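Local coordinates for glycosyl hydrolase, family 38 (Enterococcus faecalis, PDB 5KBP) that hydrolyses alpha-mannosidic linkages as an alpha-mannosidase of glycoside hydrolase family 38, probably with the help of a bound metal ion, at the interface of chains A and B. Numbering follows the deposited sequence. Chains: chain A/B, Glycosyl hydrolase, family 38.

Contact 1: the interface of chains A and B. Residues chain A 477-481; chain B 199, 233-234, 236-237.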
# COMPACT_ATOMS: atom_id res chain seq x y z
N PRO A 477 -27.82 -2.43 0.69
CA PRO A 477 -28.54 -3.38 1.53
C PRO A 477 -27.92 -4.76 1.48
O PRO A 477 -27.24 -5.14 0.52
CB PRO A 477 -29.95 -3.38 0.94
CG PRO A 477 -29.76 -2.97 -0.48
CD PRO A 477 -28.61 -1.99 -0.47
N LYS A 478 -28.16 -5.53 2.54
CA LYS A 478 -27.57 -6.85 2.69
C LYS A 478 -28.29 -7.93 1.90
O LYS A 478 -27.87 -9.09 1.93
CB LYS A 478 -27.54 -7.25 4.17
CG LYS A 478 -26.77 -6.27 5.05
CD LYS A 478 -25.32 -6.17 4.60
CE LYS A 478 -24.59 -5.10 5.38
NZ LYS A 478 -23.15 -5.04 5.02
N ASP A 479 -29.37 -7.58 1.18
CA ASP A 479 -30.15 -8.59 0.48
C ASP A 479 -30.61 -8.15 -0.90
O ASP A 479 -31.44 -8.83 -1.50
CB ASP A 479 -31.37 -8.99 1.32
CG ASP A 479 -32.26 -7.80 1.65
OD1 ASP A 479 -31.74 -6.67 1.74
OD2 ASP A 479 -33.48 -8.00 1.83
N ALA A 480 -30.11 -7.03 -1.42
CA ALA A 480 -30.56 -6.53 -2.71
C ALA A 480 -29.44 -5.72 -3.36
O ALA A 480 -28.36 -5.56 -2.80
CB ALA A 480 -31.84 -5.70 -2.57
N PHE A 481 -29.74 -5.20 -4.55
CA PHE A 481 -28.79 -4.40 -5.31
C PHE A 481 -28.59 -3.04 -4.65
O PHE A 481 -29.33 -2.64 -3.74
CB PHE A 481 -29.28 -4.25 -6.75
CG PHE A 481 -28.25 -3.72 -7.70
CD1 PHE A 481 -26.95 -4.22 -7.69
CD2 PHE A 481 -28.57 -2.74 -8.63
CE1 PHE A 481 -26.00 -3.74 -8.57
CE2 PHE A 481 -27.62 -2.26 -9.51
CZ PHE A 481 -26.34 -2.76 -9.48
N GLU B 199 -32.50 -11.40 -8.60
CA GLU B 199 -33.62 -11.14 -7.69
C GLU B 199 -34.92 -11.73 -8.24
O GLU B 199 -35.83 -11.03 -8.69
CB GLU B 199 -33.75 -9.64 -7.43
CG GLU B 199 -32.52 -9.01 -6.79
CD GLU B 199 -32.68 -7.53 -6.53
OE1 GLU B 199 -33.68 -6.94 -6.99
OE2 GLU B 199 -31.80 -6.95 -5.85
N VAL B 233 -25.59 -10.10 -9.97
CA VAL B 233 -25.18 -8.83 -10.57
C VAL B 233 -23.98 -8.31 -9.77
O VAL B 233 -23.46 -9.01 -8.89
CB VAL B 233 -26.35 -7.82 -10.60
CG1 VAL B 233 -26.62 -7.26 -9.22
CG2 VAL B 233 -26.11 -6.72 -11.63
N ASP B 234 -23.53 -7.10 -10.08
CA ASP B 234 -22.35 -6.52 -9.42
C ASP B 234 -22.56 -6.43 -7.92
O ASP B 234 -23.48 -5.76 -7.45
CB ASP B 234 -22.06 -5.14 -10.00
CG ASP B 234 -21.91 -5.16 -11.51
OD1 ASP B 234 -20.78 -5.39 -12.00
OD2 ASP B 234 -22.92 -4.95 -12.22
N GLN B 236 -23.73 -8.42 -5.84
CA GLN B 236 -25.05 -8.86 -5.41
C GLN B 236 -24.91 -9.94 -4.34
O GLN B 236 -24.20 -10.92 -4.54
CB GLN B 236 -25.84 -9.42 -6.59
CG GLN B 236 -27.23 -9.91 -6.23
CD GLN B 236 -28.17 -8.79 -5.83
OE1 GLN B 236 -28.04 -7.66 -6.31
NE2 GLN B 236 -29.11 -9.09 -4.95
N PRO B 237 -25.57 -9.78 -3.19
CA PRO B 237 -25.66 -10.89 -2.24
C PRO B 237 -26.41 -12.06 -2.85
O PRO B 237 -27.31 -11.88 -3.67
CB PRO B 237 -26.42 -10.28 -1.05
CG PRO B 237 -26.23 -8.80 -1.19
CD PRO B 237 -26.19 -8.55 -2.67

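Contact 2: the interface of chains A and B. Residues chain A 22-23, 760-763; chain B 472, 474, 476, 482, 484.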
# COMPACT_ATOMS: atom_id res chain seq x y z
N TYR A 22 16.00 -0.24 6.06
CA TYR A 22 16.75 0.53 5.07
C TYR A 22 16.50 0.06 3.64
O TYR A 22 16.92 0.75 2.70
CB TYR A 22 18.25 0.46 5.38
CG TYR A 22 18.81 -0.93 5.54
CD1 TYR A 22 18.80 -1.56 6.78
CD2 TYR A 22 19.37 -1.61 4.47
CE1 TYR A 22 19.32 -2.83 6.94
CE2 TYR A 22 19.89 -2.89 4.62
CZ TYR A 22 19.86 -3.49 5.86
OH TYR A 22 20.37 -4.76 6.02
N LEU A 23 15.84 -1.07 3.46
CA LEU A 23 15.41 -1.55 2.16
C LEU A 23 13.89 -1.49 2.05
O LEU A 23 13.19 -1.44 3.07
CB LEU A 23 15.89 -2.99 1.92
CG LEU A 23 17.39 -3.21 1.68
CD1 LEU A 23 17.69 -4.70 1.59
CD2 LEU A 23 17.82 -2.49 0.41
N TRP A 760 23.58 3.55 10.60
CA TRP A 760 24.85 2.97 10.18
C TRP A 760 25.28 3.38 8.77
O TRP A 760 26.30 2.88 8.29
CB TRP A 760 24.77 1.44 10.26
CG TRP A 760 23.73 0.83 9.37
CD1 TRP A 760 22.41 0.64 9.67
CD2 TRP A 760 23.91 0.31 8.04
NE1 TRP A 760 21.76 0.04 8.61
CE2 TRP A 760 22.66 -0.17 7.60
CE3 TRP A 760 25.01 0.21 7.19
CZ2 TRP A 760 22.48 -0.74 6.34
CZ3 TRP A 760 24.83 -0.36 5.94
CH2 TRP A 760 23.58 -0.82 5.53
N GLY A 761 24.56 4.27 8.11
CA GLY A 761 24.96 4.66 6.77
C GLY A 761 24.22 5.90 6.31
O GLY A 761 23.57 6.58 7.10
N TYR A 762 24.35 6.18 5.02
CA TYR A 762 23.65 7.29 4.38
C TYR A 762 22.48 6.74 3.58
O TYR A 762 22.68 6.01 2.61
CB TYR A 762 24.58 8.09 3.48
CG TYR A 762 23.85 9.08 2.60
CD1 TYR A 762 23.11 10.12 3.15
CD2 TYR A 762 23.89 8.97 1.21
CE1 TYR A 762 22.43 11.02 2.35
CE2 TYR A 762 23.21 9.87 0.41
CZ TYR A 762 22.49 10.89 0.98
OH TYR A 762 21.81 11.79 0.18
N PHE A 763 21.27 7.09 4.00
CA PHE A 763 20.04 6.71 3.30
C PHE A 763 19.19 7.97 3.18
O PHE A 763 18.55 8.39 4.16
CB PHE A 763 19.30 5.60 4.03
CG PHE A 763 20.13 4.38 4.28
CD1 PHE A 763 20.87 4.25 5.45
CD2 PHE A 763 20.16 3.34 3.36
CE1 PHE A 763 21.63 3.13 5.68
CE2 PHE A 763 20.92 2.21 3.59
CZ PHE A 763 21.66 2.11 4.75
N PHE B 472 28.43 6.45 -0.40
CA PHE B 472 28.32 5.32 0.52
C PHE B 472 27.68 4.13 -0.19
O PHE B 472 26.87 4.28 -1.10
CB PHE B 472 27.51 5.73 1.75
CG PHE B 472 26.92 4.57 2.51
CD1 PHE B 472 27.68 3.86 3.42
CD2 PHE B 472 25.59 4.20 2.32
CE1 PHE B 472 27.14 2.80 4.13
CE2 PHE B 472 25.05 3.14 3.02
CZ PHE B 472 25.82 2.44 3.93
N TYR B 474 27.09 -0.57 0.37
CA TYR B 474 27.13 -1.72 1.26
C TYR B 474 26.86 -2.98 0.46
O TYR B 474 26.24 -2.95 -0.60
CB TYR B 474 26.13 -1.58 2.41
CG TYR B 474 24.69 -1.50 1.95
CD1 TYR B 474 24.14 -0.30 1.53
CD2 TYR B 474 23.88 -2.62 1.95
CE1 TYR B 474 22.83 -0.21 1.11
CE2 TYR B 474 22.56 -2.55 1.53
CZ TYR B 474 22.04 -1.35 1.12
OH TYR B 474 20.73 -1.27 0.70
N LEU B 476 25.31 -7.03 0.98
CA LEU B 476 24.53 -7.92 1.84
C LEU B 476 24.89 -9.36 1.52
O LEU B 476 24.20 -10.01 0.73
CB LEU B 476 23.03 -7.68 1.66
CG LEU B 476 22.51 -6.31 2.10
CD1 LEU B 476 21.01 -6.22 1.89
CD2 LEU B 476 22.87 -6.05 3.56
N ARG B 482 26.14 -7.37 7.20
CA ARG B 482 26.25 -6.29 6.22
C ARG B 482 27.65 -5.68 6.28
O ARG B 482 28.26 -5.58 7.34
CB ARG B 482 25.19 -5.22 6.48
CG ARG B 482 25.32 -4.53 7.83
CD ARG B 482 24.47 -3.28 7.89
NE ARG B 482 23.36 -3.40 8.84
CZ ARG B 482 23.39 -2.92 10.08
NH1 ARG B 482 24.47 -2.29 10.52
NH2 ARG B 482 22.34 -3.07 10.88
N PRO B 484 29.49 -2.24 5.14
CA PRO B 484 29.43 -0.89 4.56
C PRO B 484 30.79 -0.39 4.10
O PRO B 484 31.84 -0.80 4.60
CB PRO B 484 28.91 -0.05 5.74
CG PRO B 484 29.50 -0.73 6.94
CD PRO B 484 29.56 -2.21 6.61
O HOH W 1 21.19 -5.42 8.52

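Contact 1: the interface of chains A and B
The loop of chain A that joins strand 463-475 to strand 483-497 meets two loops of chain B, one carrying B:Glu199 just ahead of helix 204-219 and the other running from B:Val233 to B:Pro237 between strand 226-231 and helix 242-252. The polar anchor is the backbone amide of A:Phe481, whose N donates to the carboxylate oxygen OE2 of B:Glu199 at 3.0 Å. The bond is bent at the hydrogen, 140°, and reaches OE2 nearly along its C-O axis. B:Glu199 delivers this oxygen on a chain extended beyond CG, and OE2 also lies 3.5 Å from the methyl CB of A:Ala480. From the other loop, B:Gln236 sets its CG anti to the backbone N and bends at chi2 (69°), which brings its amide beside the A:Ala480-A:Phe481 peptide; the side chains of B:Gln236 and A:Phe481 cross at about a right angle.

The phenyl group of A:Phe481, with CG anti to its own backbone N (chi1 -167°), points into the second loop. Its CD1 packs 3.4 Å from CG1 of B:Val233, the methyl that sits between backbone N and carbonyl carbon, and the two side chains cross at about a right angle. The carbonyl O of B:Asp234 lies in the ring plane at the edge, 3.4 Å from CE1 of A:Phe481, where the positive rim of the ring would suit it. Farther along, the B:Pro237 ring packs against the chain A backbone, its CB 3.5 Å from the carbonyl O of A:Lys478. In the fold, a hairpin-like turn at the end of two long strands thus rests on loops of the partner's N-terminal family 38 domain.

Contact 2: the interface of chains A and B
A:Trp760 forms the apolar centre, its indole inserted among B:Phe472, B:Tyr474 and B:Arg482, with CG in the crowded position between backbone N and carbonyl carbon. Its six-membered ring stands edge-to-face to the B:Tyr474 ring, planes 84° apart, and CH2 of A:Trp760 lies over that face, 3.8 Å from CG of B:Tyr474. CZ3 of A:Trp760 meets the edge of B:Phe472 at CZ, 3.6 Å away. The same phenyl ring receives CA of A:Gly761 and the backbone N of A:Tyr762 over one face. Within chain A, the CZ atom of A:Phe763 covers one indole face while CZ2 of A:Trp760 sits over the centre of the A:Tyr22 ring, so neighbours of its own chain brace the tryptophan.

The opposite indole face takes B:Arg482. Bent at chi3 (113°), this side chain lays CD 3.3 Å from the centroid of the six-membered ring and NH1 3.6 Å from that of the five-membered ring. Its guanidinium is stacked 10° from parallel, a cation-pi contact in which the pi cloud would favour the positive charge. Towards the flank, A:Leu23 and B:Leu476 meet tip to tip through their CD1 methyls. At the polar rim no direct hydrogen bond joins the chains; water 1 links the A:Tyr22 hydroxyl to B:Arg482 instead. The water lies 2.7 Å from OH of A:Tyr22 and 3.0 Å from NE of B:Arg482.

Contact 1 and contact 2 lie about 53 Å apart, measured between the centres of their C-alpha atoms, within a two-fold symmetric interface. They have no residue position in common, yet both draw on the same kind of hairpin, built from strands 463-475 and 483-497: contact 1 on the connecting loop in chain A, contact 2 on the strand ends and loop flanks in chain B. The distance therefore separates opposite hairpins, and the two-fold symmetry gives each hairpin both kinds of contact with its partner. This reciprocal exchange suggests a dimer, although the structure alone does not prove one in solution.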